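Local atomic coordinates of TRAP solute Binding Protein (Uncultured marine bacterium, PDB entry 5I7I), a protein that probably serves as the solute-binding component of a TRAP transporter, capturing aromatic acids such as 3-hydroxybenzoate for uptake into the cell. Residues A[101-106]-A[319-324]; A[108-113]-A[334-339]; A[245-250]-A[257-262]. All coordinates share one frame; numbering follows the deposited sequence.

Contact 1 (A[101-106]-A[319-324])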
ATOM      1  N   HIS A 101     -11.133   9.013  -2.504  1.00  8.00           N
ATOM      2  CA  HIS A 101     -10.264  10.007  -1.883  1.00  6.84           C
ATOM      3  C   HIS A 101      -8.839   9.497  -1.774  1.00  8.07           C
ATOM      4  O   HIS A 101      -7.881  10.272  -1.912  1.00  7.08           O
ATOM      5  CB  HIS A 101     -10.759  10.375  -0.488  1.00  7.39           C
ATOM      6  CG  HIS A 101     -12.017  11.183  -0.467  1.00  9.03           C
ATOM      7  ND1 HIS A 101     -13.266  10.618  -0.583  1.00  9.07           N
ATOM      8  CD2 HIS A 101     -12.222  12.502  -0.256  1.00  7.53           C
ATOM      9  CE1 HIS A 101     -14.186  11.568  -0.513  1.00 10.07           C
ATOM     10  NE2 HIS A 101     -13.577  12.719  -0.292  1.00 11.40           N
ATOM     11  N   LEU A 102      -8.680   8.206  -1.502  1.00  7.18           N
ATOM     12  CA  LEU A 102      -7.359   7.669  -1.233  1.00  7.21           C
ATOM     13  C   LEU A 102      -6.475   7.664  -2.473  1.00  8.40           C
ATOM     14  O   LEU A 102      -5.247   7.592  -2.343  1.00  7.01           O
ATOM     15  CB  LEU A 102      -7.471   6.269  -0.624  1.00  6.72           C
ATOM     16  CG  LEU A 102      -8.281   6.205   0.679  1.00  8.72           C
ATOM     17  CD1 LEU A 102      -8.240   4.785   1.250  1.00  9.55           C
ATOM     18  CD2 LEU A 102      -7.830   7.207   1.696  1.00 11.51           C
ATOM     19  N   GLU A 103      -7.072   7.708  -3.659  1.00  7.68           N
ATOM     20  CA  GLU A 103      -6.310   7.767  -4.902  1.00  6.42           C
ATOM     21  C   GLU A 103      -5.348   8.947  -4.924  1.00  7.68           C
ATOM     22  O   GLU A 103      -4.322   8.901  -5.615  1.00  7.66           O
ATOM     23  CB  GLU A 103      -7.276   7.899  -6.090  1.00  7.35           C
ATOM     24  CG  GLU A 103      -8.195   6.702  -6.282  1.00  7.56           C
ATOM     25  CD  GLU A 103      -9.193   6.900  -7.397  1.00 10.44           C
ATOM     26  OE1 GLU A 103      -8.998   7.842  -8.193  1.00  8.56           O
ATOM     27  OE2 GLU A 103     -10.182   6.123  -7.462  1.00 11.92           O
ATOM     28  N   ALA A 104      -5.666  10.032  -4.218  1.00  6.99           N
ATOM     29  CA  ALA A 104      -4.786  11.197  -4.270  1.00  7.29           C
ATOM     30  C   ALA A 104      -3.401  10.849  -3.764  1.00  7.73           C
ATOM     31  O   ALA A 104      -2.405  11.402  -4.242  1.00  7.61           O
ATOM     32  CB  ALA A 104      -5.361  12.358  -3.464  1.00  8.71           C
ATOM     33  N   PHE A 105      -3.322   9.939  -2.809  1.00  7.13           N
ATOM     34  CA  PHE A 105      -2.039   9.558  -2.246  1.00  6.95           C
ATOM     35  C   PHE A 105      -1.251   8.641  -3.154  1.00  6.75           C
ATOM     36  O   PHE A 105      -0.057   8.423  -2.899  1.00  8.00           O
ATOM     37  CB  PHE A 105      -2.237   8.926  -0.871  1.00  5.59           C
ATOM     38  CG  PHE A 105      -2.354   9.927   0.229  1.00  6.51           C
ATOM     39  CD1 PHE A 105      -3.561  10.555   0.507  1.00  6.84           C
ATOM     40  CD2 PHE A 105      -1.237  10.285   0.968  1.00  6.89           C
ATOM     41  CE1 PHE A 105      -3.652  11.499   1.528  1.00  7.99           C
ATOM     42  CE2 PHE A 105      -1.331  11.234   1.980  1.00  8.73           C
ATOM     43  CZ  PHE A 105      -2.529  11.826   2.262  1.00  8.21           C
ATOM     44  N   GLU A 106      -1.862   8.147  -4.219  1.00  6.79           N
ATOM     45  CA  GLU A 106      -1.207   7.291  -5.190  1.00  6.42           C
ATOM     46  C   GLU A 106      -0.590   8.059  -6.348  1.00  7.47           C
ATOM     47  O   GLU A 106       0.009   7.441  -7.227  1.00  8.79           O
ATOM     48  CB  GLU A 106      -2.211   6.299  -5.765  1.00  5.92           C
ATOM     49  CG  GLU A 106      -2.769   5.329  -4.775  1.00  7.73           C
ATOM     50  CD  GLU A 106      -3.591   4.285  -5.448  1.00  7.74           C
ATOM     51  OE1 GLU A 106      -4.801   4.518  -5.668  1.00  8.32           O
ATOM     52  OE2 GLU A 106      -3.001   3.241  -5.807  1.00  8.32           O
ATOM     53  N   ASN A 319     -13.086  15.735  -9.667  1.00  9.02           N
ATOM     54  CA  ASN A 319     -14.172  16.680  -9.883  1.00  9.61           C
ATOM     55  C   ASN A 319     -15.387  15.974 -10.469  1.00 10.10           C
ATOM     56  O   ASN A 319     -16.527  16.194 -10.030  1.00 10.98           O
ATOM     57  CB  ASN A 319     -13.714  17.773 -10.850  1.00 10.16           C
ATOM     58  CG  ASN A 319     -12.746  18.772 -10.242  1.00 11.04           C
ATOM     59  OD1 ASN A 319     -12.410  18.731  -9.060  1.00 10.07           O
ATOM     60  ND2 ASN A 319     -12.279  19.683 -11.083  1.00 13.02           N
ATOM     61  N   ASP A 320     -15.160  15.140 -11.490  1.00 10.06           N
ATOM     62  CA  ASP A 320     -16.249  14.458 -12.164  1.00 10.69           C
ATOM     63  C   ASP A 320     -16.975  13.498 -11.238  1.00 12.74           C
ATOM     64  O   ASP A 320     -18.142  13.182 -11.487  1.00 14.03           O
ATOM     65  CB  ASP A 320     -15.727  13.700 -13.375  1.00 11.17           C
ATOM     66  CG  ASP A 320     -15.303  14.612 -14.506  1.00 15.03           C
ATOM     67  OD1 ASP A 320     -15.716  15.786 -14.515  1.00 14.34           O
ATOM     68  OD2 ASP A 320     -14.578  14.137 -15.397  1.00 17.16           O
ATOM     69  N   ARG A 321     -16.327  13.055 -10.168  1.00 10.80           N
ATOM     70  CA  ARG A 321     -16.917  12.161  -9.189  1.00 11.31           C
ATOM     71  C   ARG A 321     -17.423  12.910  -7.960  1.00 17.41           C
ATOM     72  O   ARG A 321     -17.678  12.302  -6.920  1.00 14.00           O
ATOM     73  CB  ARG A 321     -15.913  11.061  -8.827  1.00 11.61           C
ATOM     74  CG  ARG A 321     -15.771  10.043  -9.941  1.00 10.60           C
ATOM     75  CD  ARG A 321     -14.726   8.989  -9.591  1.00 10.70           C
ATOM     76  NE  ARG A 321     -13.366   9.520  -9.709  1.00 10.47           N
ATOM     77  CZ  ARG A 321     -12.277   8.924  -9.233  1.00 10.32           C
ATOM     78  NH1 ARG A 321     -12.377   7.784  -8.562  1.00 12.72           N
ATOM     79  NH2 ARG A 321     -11.086   9.474  -9.424  1.00 11.91           N
ATOM     80  N   GLY A 322     -17.600  14.221  -8.063  1.00 15.82           N
ATOM     81  CA  GLY A 322     -18.161  14.982  -6.965  1.00 16.04           C
ATOM     82  C   GLY A 322     -17.202  15.399  -5.885  1.00 14.42           C
ATOM     83  O   GLY A 322     -17.652  15.807  -4.810  1.00 14.68           O
ATOM     84  N   LEU A 323     -15.898  15.320  -6.120  1.00 13.11           N
ATOM     85  CA  LEU A 323     -14.903  15.693  -5.134  1.00 11.81           C
ATOM     86  C   LEU A 323     -14.185  16.947  -5.593  1.00 11.45           C
ATOM     87  O   LEU A 323     -14.105  17.220  -6.789  1.00 11.89           O
ATOM     88  CB  LEU A 323     -13.875  14.574  -4.967  1.00 11.09           C
ATOM     89  CG  LEU A 323     -14.480  13.213  -4.666  1.00 12.57           C
ATOM     90  CD1 LEU A 323     -13.359  12.225  -4.413  1.00 16.11           C
ATOM     91  CD2 LEU A 323     -15.407  13.285  -3.464  1.00 12.59           C
ATOM     92  N   ASP A 324     -13.648  17.692  -4.634  1.00 10.83           N
ATOM     93  CA  ASP A 324     -12.819  18.858  -4.935  1.00 10.55           C
ATOM     94  C   ASP A 324     -11.391  18.344  -5.104  1.00  9.42           C
ATOM     95  O   ASP A 324     -10.590  18.292  -4.156  1.00  8.63           O
ATOM     96  CB  ASP A 324     -12.929  19.912  -3.838  1.00 10.71           C
ATOM     97  CG  ASP A 324     -12.230  21.207  -4.200  1.00 10.82           C
ATOM     98  OD1 ASP A 324     -11.332  21.176  -5.058  1.00 10.40           O
ATOM     99  OD2 ASP A 324     -12.602  22.255  -3.623  1.00 12.01           O
TER
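Glu103 and Arg321, with His101 and Leu323 beside them, join the turn 101-106 to the Schellman motif that ends helix 297-320, where Gly322 has positive phi. The Glu103 chain shows how a carboxylate is carried to such a helix end. From CB, which points toward the other segment, CG lies beside the backbone N (chi1 -64°) and the chain then runs extended, bringing Glu103 CD within 3.5 Å of Arg321 NH1. At the tip the guanidinium presents its NH1/NH2 end: Arg321 NH2 bonds to Glu103 OE1 at 2.9 Å in a salt bridge. Arg321 NH1 bonds to Glu103 OE2 in a second, nearly straight bond (168°). Both oxygens are met on their syn sides, and the two planes are 30° apart. OE1 has a second donor in Trp314 NE1, while Ser317 OG also engages Arg321 NH2. Replacing Glu103 by an alanine would probably leave Arg321 without its charged mate and Trp314 NE1 without this acceptor. The other pair is a CH-pi contact: the His101 ring, held by a hydrogen bond between ND1 and Asp132 OD1, receives Leu323 on one face. There Leu323 CD1 stands 4.0 Å from the ring centroid, and Leu323 CD2 meets His101 CE1 at 3.6 Å.

Contact 2 (A[108-113]-A[334-339])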
ATOM      1  N   PRO A 108       1.747  10.484  -8.809  1.00  6.92           N
ATOM      2  CA  PRO A 108       3.196  10.390  -8.997  1.00  6.95           C
ATOM      3  C   PRO A 108       3.938  11.323  -8.052  1.00  7.26           C
ATOM      4  O   PRO A 108       3.585  12.490  -7.880  1.00  7.83           O
ATOM      5  CB  PRO A 108       3.377  10.796 -10.464  1.00  9.30           C
ATOM      6  CG  PRO A 108       2.071  10.342 -11.128  1.00  8.65           C
ATOM      7  CD  PRO A 108       1.044  10.684 -10.095  1.00  9.77           C
ATOM      8  N   PHE A 109       4.978  10.795  -7.435  1.00  6.40           N
ATOM      9  CA  PHE A 109       5.900  11.598  -6.640  1.00  7.29           C
ATOM     10  C   PHE A 109       5.240  12.258  -5.440  1.00  8.72           C
ATOM     11  O   PHE A 109       5.763  13.238  -4.904  1.00  8.47           O
ATOM     12  CB  PHE A 109       6.686  12.569  -7.523  1.00  7.61           C
ATOM     13  CG  PHE A 109       7.524  11.849  -8.533  1.00  8.54           C
ATOM     14  CD1 PHE A 109       8.716  11.257  -8.164  1.00  7.57           C
ATOM     15  CD2 PHE A 109       7.080  11.670  -9.827  1.00  8.05           C
ATOM     16  CE1 PHE A 109       9.458  10.556  -9.070  1.00  9.10           C
ATOM     17  CE2 PHE A 109       7.831  10.958 -10.741  1.00 10.41           C
ATOM     18  CZ  PHE A 109       9.017  10.398 -10.359  1.00  8.67           C
ATOM     19  N   MET A 110       4.124  11.685  -4.952  1.00  7.28           N
ATOM     20  CA  MET A 110       3.517  12.129  -3.704  1.00  7.15           C
ATOM     21  C   MET A 110       4.268  11.716  -2.440  1.00  6.90           C
ATOM     22  O   MET A 110       4.314  12.509  -1.489  1.00  8.76           O
ATOM     23  CB  MET A 110       2.082  11.628  -3.587  1.00  8.05           C
ATOM     24  CG  MET A 110       1.152  12.407  -4.442  1.00  8.83           C
ATOM     25  SD  MET A 110       0.884  14.108  -3.873  1.00 11.54           S
ATOM     26  CE  MET A 110      -0.116  13.797  -2.449  1.00 15.50           C
ATOM     27  N   PRO A 111       4.812  10.498  -2.331  1.00  6.27           N
ATOM     28  CA  PRO A 111       5.170  10.003  -0.992  1.00  7.25           C
ATOM     29  C   PRO A 111       6.526  10.471  -0.504  1.00  6.94           C
ATOM     30  O   PRO A 111       7.506  10.527  -1.248  1.00  9.02           O
ATOM     31  CB  PRO A 111       5.165   8.478  -1.166  1.00  8.16           C
ATOM     32  CG  PRO A 111       5.611   8.304  -2.591  1.00  6.44           C
ATOM     33  CD  PRO A 111       4.950   9.435  -3.346  1.00  8.44           C
ATOM     34  N   ALA A 112       6.566  10.813   0.775  1.00  7.00           N
ATOM     35  CA  ALA A 112       7.824  10.900   1.508  1.00  6.53           C
ATOM     36  C   ALA A 112       8.065   9.537   2.159  1.00  6.94           C
ATOM     37  O   ALA A 112       7.680   8.508   1.591  1.00  7.63           O
ATOM     38  CB  ALA A 112       7.756  12.036   2.527  1.00  7.85           C
ATOM     39  N   SER A 113       8.662   9.498   3.343  1.00  7.69           N
ATOM     40  CA  SER A 113       8.786   8.230   4.050  1.00  8.02           C
ATOM     41  C   SER A 113       7.401   7.619   4.291  1.00  7.62           C
ATOM     42  O   SER A 113       6.379   8.313   4.315  1.00  6.88           O
ATOM     43  CB  SER A 113       9.460   8.451   5.399  1.00  9.39           C
ATOM     44  OG  SER A 113       8.620   9.217   6.236  1.00  9.44           O
ATOM     45  N   ASP A 334       0.075  18.804   1.854  1.00  7.50           N
ATOM     46  CA  ASP A 334       0.352  19.521   3.093  1.00  7.13           C
ATOM     47  C   ASP A 334       0.478  18.559   4.270  1.00  7.62           C
ATOM     48  O   ASP A 334       1.305  18.773   5.154  1.00  7.60           O
ATOM     49  CB  ASP A 334      -0.753  20.547   3.352  1.00  8.40           C
ATOM     50  CG  ASP A 334      -0.721  21.711   2.382  1.00  8.31           C
ATOM     51  OD1 ASP A 334       0.314  21.878   1.691  1.00 11.59           O
ATOM     52  OD2 ASP A 334      -1.723  22.460   2.291  1.00 10.78           O
ATOM     53  N   LEU A 335      -0.350  17.514   4.324  1.00  9.16           N
ATOM     54  CA  LEU A 335      -0.270  16.572   5.448  1.00  7.79           C
ATOM     55  C   LEU A 335       1.017  15.769   5.393  1.00  8.05           C
ATOM     56  O   LEU A 335       1.631  15.501   6.432  1.00  9.42           O
ATOM     57  CB  LEU A 335      -1.487  15.641   5.474  1.00  6.53           C
ATOM     58  CG  LEU A 335      -2.800  16.299   5.881  1.00  9.75           C
ATOM     59  CD1 LEU A 335      -3.953  15.327   5.617  1.00 11.27           C
ATOM     60  CD2 LEU A 335      -2.796  16.769   7.321  1.00 13.51           C
ATOM     61  N   ILE A 336       1.453  15.386   4.192  1.00  6.83           N
ATOM     62  CA  ILE A 336       2.720  14.677   4.060  1.00  7.52           C
ATOM     63  C   ILE A 336       3.860  15.536   4.591  1.00  8.05           C
ATOM     64  O   ILE A 336       4.709  15.069   5.355  1.00  8.79           O
ATOM     65  CB  ILE A 336       2.940  14.238   2.603  1.00  7.78           C
ATOM     66  CG1 ILE A 336       1.913  13.167   2.232  1.00  6.92           C
ATOM     67  CG2 ILE A 336       4.358  13.729   2.370  1.00  8.71           C
ATOM     68  CD1 ILE A 336       1.811  12.876   0.765  1.00  8.11           C
ATOM     69  N   SER A 337       3.889  16.814   4.213  1.00  8.06           N
ATOM     70  CA  SER A 337       4.989  17.647   4.691  1.00  8.99           C
ATOM     71  C   SER A 337       4.863  17.935   6.184  1.00  9.50           C
ATOM     72  O   SER A 337       5.879  18.007   6.884  1.00 10.49           O
ATOM     73  CB  SER A 337       5.140  18.920   3.857  1.00 14.33           C
ATOM     74  OG  SER A 337       4.064  19.826   4.019  1.00 17.81           O
ATOM     75  N   LYS A 338       3.638  18.028   6.700  1.00  9.03           N
ATOM     76  CA  LYS A 338       3.441  18.253   8.130  1.00  9.67           C
ATOM     77  C   LYS A 338       4.103  17.153   8.941  1.00 10.26           C
ATOM     78  O   LYS A 338       4.741  17.422   9.962  1.00 11.31           O
ATOM     79  CB  LYS A 338       1.940  18.286   8.409  1.00 10.22           C
ATOM     80  CG  LYS A 338       1.526  18.129   9.862  1.00 16.78           C
ATOM     81  CD  LYS A 338      -0.002  17.926   9.947  1.00 11.95           C
ATOM     82  CE  LYS A 338      -0.473  17.807  11.341  1.00 17.90           C
ATOM     83  NZ  LYS A 338      -1.915  18.069  11.382  1.00 13.29           N
ATOM     84  N   TYR A 339       3.975  15.917   8.488  1.00  9.78           N
ATOM     85  CA  TYR A 339       4.484  14.775   9.220  1.00 10.46           C
ATOM     86  C   TYR A 339       5.902  14.384   8.829  1.00 11.18           C
ATOM     87  O   TYR A 339       6.442  13.435   9.392  1.00 11.99           O
ATOM     88  CB  TYR A 339       3.523  13.591   9.063  1.00  9.90           C
ATOM     89  CG  TYR A 339       2.230  13.773   9.812  1.00  9.72           C
ATOM     90  CD1 TYR A 339       2.208  13.740  11.196  1.00 10.66           C
ATOM     91  CD2 TYR A 339       1.032  13.963   9.145  1.00  9.15           C
ATOM     92  CE1 TYR A 339       1.039  13.892  11.894  1.00 10.89           C
ATOM     93  CE2 TYR A 339      -0.139  14.130   9.827  1.00  8.94           C
ATOM     94  CZ  TYR A 339      -0.138  14.089  11.207  1.00 10.44           C
ATOM     95  OH  TYR A 339      -1.322  14.246  11.916  1.00 11.90           O
TER
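Ile336 meets the flat peptide unit between Met110 and Pro111 from one side, its CD1 methyl standing well out of the peptide plane and 3.4 Å from Met110 O. A second flat group lies farther along the helix, where Lys338 CD rests 3.8 Å above one face of the Tyr339 ring, offset toward its rim; Lys338 NZ and Tyr339 OH both reach Glu123 OE1. Across the contact itself the principle is that of a branched side chain dividing its methyls between two partners. With CG1 beside the backbone N (chi1 -68°) and CG2 anti to that N, the two arms of Ile336 diverge. CG1 carries CD1 to Met110, whose chain, bent at both chi2 and chi3, brings CE to 3.9 Å from Ile336 CD1 and crosses the isoleucine at about a right angle. The other arm, CG2, lies 3.8 Å from Ala112 CB. No hydrogen bond joins the two segments, and all three touching residues are buried. The backbones come close at this point, with 6.8 Å between the CA atoms of Ala112 and Ile336. Around them, Ser113 N-caps helix 114-126, whose Ala120 packs on Leu335 and Ile336; Phe109 leans on helix 297-320, and backbone bonds from Phe109 and Pro111 reach Leu233 and Gly232 in the loop between strands 223-227 and 237-243.

Contact 3 (A[245-250]-A[257-262])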
ATOM      1  N   ALA A 245     -20.088  -3.550  12.943  1.00  9.81           N
ATOM      2  CA  ALA A 245     -21.010  -4.144  13.907  1.00 10.49           C
ATOM      3  C   ALA A 245     -20.251  -4.914  14.981  1.00 11.38           C
ATOM      4  O   ALA A 245     -20.622  -4.881  16.165  1.00 11.09           O
ATOM      5  CB  ALA A 245     -22.006  -5.049  13.184  1.00 12.14           C
ATOM      6  N   LYS A 246     -19.169  -5.593  14.591  1.00  9.57           N
ATOM      7  CA  LYS A 246     -18.390  -6.362  15.551  1.00 10.99           C
ATOM      8  C   LYS A 246     -17.702  -5.439  16.549  1.00  9.30           C
ATOM      9  O   LYS A 246     -17.741  -5.678  17.762  1.00 10.09           O
ATOM     10  CB  LYS A 246     -17.381  -7.259  14.834  1.00  8.95           C
ATOM     11  CG  LYS A 246     -16.648  -8.244  15.758  1.00 10.49           C
ATOM     12  CD  LYS A 246     -17.581  -9.282  16.375  1.00 18.47           C
ATOM     13  CE  LYS A 246     -16.789 -10.360  17.094  1.00 23.44           C
ATOM     14  NZ  LYS A 246     -17.594 -11.598  17.284  1.00 38.61           N
ATOM     15  N   TYR A 247     -17.076  -4.366  16.062  1.00  8.96           N
ATOM     16  CA  TYR A 247     -16.536  -3.363  16.970  1.00  9.36           C
ATOM     17  C   TYR A 247     -17.623  -2.821  17.900  1.00 11.62           C
ATOM     18  O   TYR A 247     -17.418  -2.700  19.112  1.00 10.36           O
ATOM     19  CB  TYR A 247     -15.896  -2.214  16.185  1.00  9.16           C
ATOM     20  CG  TYR A 247     -15.521  -1.029  17.069  1.00  9.71           C
ATOM     21  CD1 TYR A 247     -14.358  -1.031  17.835  1.00 11.13           C
ATOM     22  CD2 TYR A 247     -16.348   0.086  17.147  1.00 10.97           C
ATOM     23  CE1 TYR A 247     -14.026   0.050  18.651  1.00 11.74           C
ATOM     24  CE2 TYR A 247     -16.033   1.163  17.958  1.00 13.08           C
ATOM     25  CZ  TYR A 247     -14.852   1.149  18.694  1.00 11.13           C
ATOM     26  OH  TYR A 247     -14.531   2.216  19.501  1.00 13.29           O
ATOM     27  N   GLU A 248     -18.793  -2.465  17.346  1.00 10.24           N
ATOM     28  CA  GLU A 248     -19.834  -1.863  18.177  1.00 11.66           C
ATOM     29  C   GLU A 248     -20.375  -2.839  19.215  1.00 12.01           C
ATOM     30  O   GLU A 248     -20.850  -2.413  20.276  1.00 14.36           O
ATOM     31  CB  GLU A 248     -20.968  -1.306  17.308  1.00 14.16           C
ATOM     32  CG  GLU A 248     -20.563  -0.061  16.526  1.00 12.44           C
ATOM     33  CD  GLU A 248     -20.100   1.071  17.426  1.00 17.27           C
ATOM     34  OE1 GLU A 248     -19.250   1.867  16.968  1.00 24.84           O
ATOM     35  OE2 GLU A 248     -20.558   1.167  18.578  1.00 22.77           O
ATOM     36  N   SER A 249     -20.294  -4.144  18.953  1.00 13.36           N
ATOM     37  CA  SER A 249     -20.747  -5.156  19.900  1.00 14.39           C
ATOM     38  C   SER A 249     -19.797  -5.359  21.072  1.00 12.99           C
ATOM     39  O   SER A 249     -20.179  -5.998  22.058  1.00 15.27           O
ATOM     40  CB  SER A 249     -20.903  -6.504  19.193  1.00 12.28           C
ATOM     41  OG  SER A 249     -19.644  -7.174  19.074  1.00 15.10           O
ATOM     42  N   LEU A 250     -18.574  -4.859  20.979  1.00 12.97           N
ATOM     43  CA  LEU A 250     -17.605  -5.059  22.044  1.00 14.26           C
ATOM     44  C   LEU A 250     -17.992  -4.258  23.276  1.00 14.78           C
ATOM     45  O   LEU A 250     -18.611  -3.191  23.188  1.00 13.56           O
ATOM     46  CB  LEU A 250     -16.219  -4.598  21.605  1.00 11.67           C
ATOM     47  CG  LEU A 250     -15.590  -5.312  20.409  1.00 12.98           C
ATOM     48  CD1 LEU A 250     -14.250  -4.670  20.073  1.00 13.43           C
ATOM     49  CD2 LEU A 250     -15.402  -6.781  20.718  1.00 16.93           C
ATOM     50  N   VAL A 257      -9.420  -1.190  24.378  1.00 11.06           N
ATOM     51  CA  VAL A 257      -8.216  -1.898  23.940  1.00 11.92           C
ATOM     52  C   VAL A 257      -8.017  -1.726  22.436  1.00  9.75           C
ATOM     53  O   VAL A 257      -6.907  -1.431  21.959  1.00 10.14           O
ATOM     54  CB  VAL A 257      -8.281  -3.382  24.339  1.00 14.00           C
ATOM     55  CG1 VAL A 257      -7.110  -4.142  23.704  1.00 12.86           C
ATOM     56  CG2 VAL A 257      -8.280  -3.528  25.860  1.00 12.92           C
ATOM     57  N   ILE A 258      -9.083  -1.917  21.660  1.00  9.31           N
ATOM     58  CA  ILE A 258      -8.969  -1.756  20.218  1.00  9.41           C
ATOM     59  C   ILE A 258      -8.529  -0.334  19.883  1.00  8.53           C
ATOM     60  O   ILE A 258      -7.610  -0.122  19.083  1.00  9.54           O
ATOM     61  CB  ILE A 258     -10.288  -2.117  19.512  1.00  9.41           C
ATOM     62  CG1 ILE A 258     -10.651  -3.600  19.715  1.00 10.98           C
ATOM     63  CG2 ILE A 258     -10.210  -1.750  18.011  1.00 11.89           C
ATOM     64  CD1 ILE A 258      -9.625  -4.596  19.167  1.00 15.12           C
ATOM     65  N   ASP A 259      -9.150   0.661  20.520  1.00 10.33           N
ATOM     66  CA  ASP A 259      -8.861   2.049  20.165  1.00 12.36           C
ATOM     67  C   ASP A 259      -7.473   2.478  20.620  1.00 13.26           C
ATOM     68  O   ASP A 259      -6.850   3.330  19.970  1.00 15.20           O
ATOM     69  CB  ASP A 259      -9.972   2.947  20.690  1.00 13.44           C
ATOM     70  CG  ASP A 259     -11.296   2.693  19.968  1.00 12.12           C
ATOM     71  OD1 ASP A 259     -11.244   2.390  18.761  1.00 18.10           O
ATOM     72  OD2 ASP A 259     -12.373   2.808  20.570  1.00 18.04           O
ATOM     73  N   ASN A 260      -6.947   1.861  21.676  1.00 11.68           N
ATOM     74  CA  ASN A 260      -5.563   2.066  22.086  1.00 11.10           C
ATOM     75  C   ASN A 260      -4.595   1.443  21.095  1.00 10.93           C
ATOM     76  O   ASN A 260      -3.385   1.698  21.170  1.00 14.60           O
ATOM     77  CB  ASN A 260      -5.353   1.474  23.484  1.00 11.35           C
ATOM     78  CG  ASN A 260      -4.006   1.850  24.111  1.00 18.74           C
ATOM     79  OD1 ASN A 260      -3.238   0.980  24.537  1.00 27.15           O
ATOM     80  ND2 ASN A 260      -3.738   3.139  24.202  1.00 25.82           N
ATOM     81  N   ASN A 261      -5.103   0.646  20.182  1.00  9.32           N
ATOM     82  CA  ASN A 261      -4.336  -0.009  19.138  1.00 10.02           C
ATOM     83  C   ASN A 261      -4.884   0.342  17.770  1.00 10.23           C
ATOM     84  O   ASN A 261      -4.984  -0.501  16.881  1.00  9.68           O
ATOM     85  CB  ASN A 261      -4.335  -1.510  19.385  1.00 11.98           C
ATOM     86  CG  ASN A 261      -3.494  -1.869  20.573  1.00 11.98           C
ATOM     87  OD1 ASN A 261      -2.279  -1.924  20.459  1.00 12.74           O
ATOM     88  ND2 ASN A 261      -4.119  -2.048  21.737  1.00 10.77           N
ATOM     89  N   ALA A 262      -5.283   1.601  17.609  1.00  9.74           N
ATOM     90  CA  ALA A 262      -5.853   2.090  16.367  1.00  8.93           C
ATOM     91  C   ALA A 262      -5.500   3.564  16.237  1.00  9.41           C
ATOM     92  O   ALA A 262      -4.952   4.186  17.155  1.00 11.65           O
ATOM     93  CB  ALA A 262      -7.373   1.875  16.324  1.00 10.92           C
TER
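Tyr247 and Ile258 mark the nearest backbone approach between two short consecutive helices, their CA atoms 8.4 Å apart. Leu250, in the turn that follows the first helix, has extended backbone angles; Ser249 OG bonds back to Lys246 O at 2.8 Å. Near the end of the second helix the Asn261 side chain folds back in a similar way, its ND2 reaching Val257 O at 2.9 Å. Side chains then join the two segments in a polar and an apolar pair. Tyr247 has its ring swung anti to the backbone N (chi1 170°), which sends the hydroxyl across to the other helix, where OH donates to Asp259 OD2 in a very short bond of 2.5 Å. That oxygen lies at the ring edge, near the ring plane, while the carboxylate is turned 55° from it. The second oxygen, Asp259 OD1, forms a salt bridge with Lys137, which also makes a cation-pi contact with the Tyr247 ring; this nearby positive charge would probably help to keep the aspartate ionised. In the apolar pair, Leu250 CD1 and Ile258 CG1 meet at 3.8 Å, the two chains crossing at about a right angle. Ile258 CG2 comes obliquely to the ring, 4.2 Å from Tyr247 CD1. Met242 of strand 237-243 touches both Tyr247 and Ile258. The arrangement is that of two short consecutive helices packed on strand 237-243, which leads directly into the first of them.

Overall arrangement
From the N terminus, the chain passes strand 87-91 and enters the long loop that supplies first 101-106 and then 108-113, before helix 114-126. Contact 1 closes when the end of helix 297-320 returns to 101-106, some 210 residues later; contact 2 closes when the following helix, 325-339, reaches 108-113. The two closures therefore cross, and they touch each other, with Phe105 CE2 3.7 Å from Ile336 CD1. Together they tie the C-terminal helices to one early loop. Contact 3 is a local closure of only a few residues, falling within both larger loops along the chain. Its centre lies about 29 Å from those of the other two, beside strand 237-243 of the five-stranded sheet.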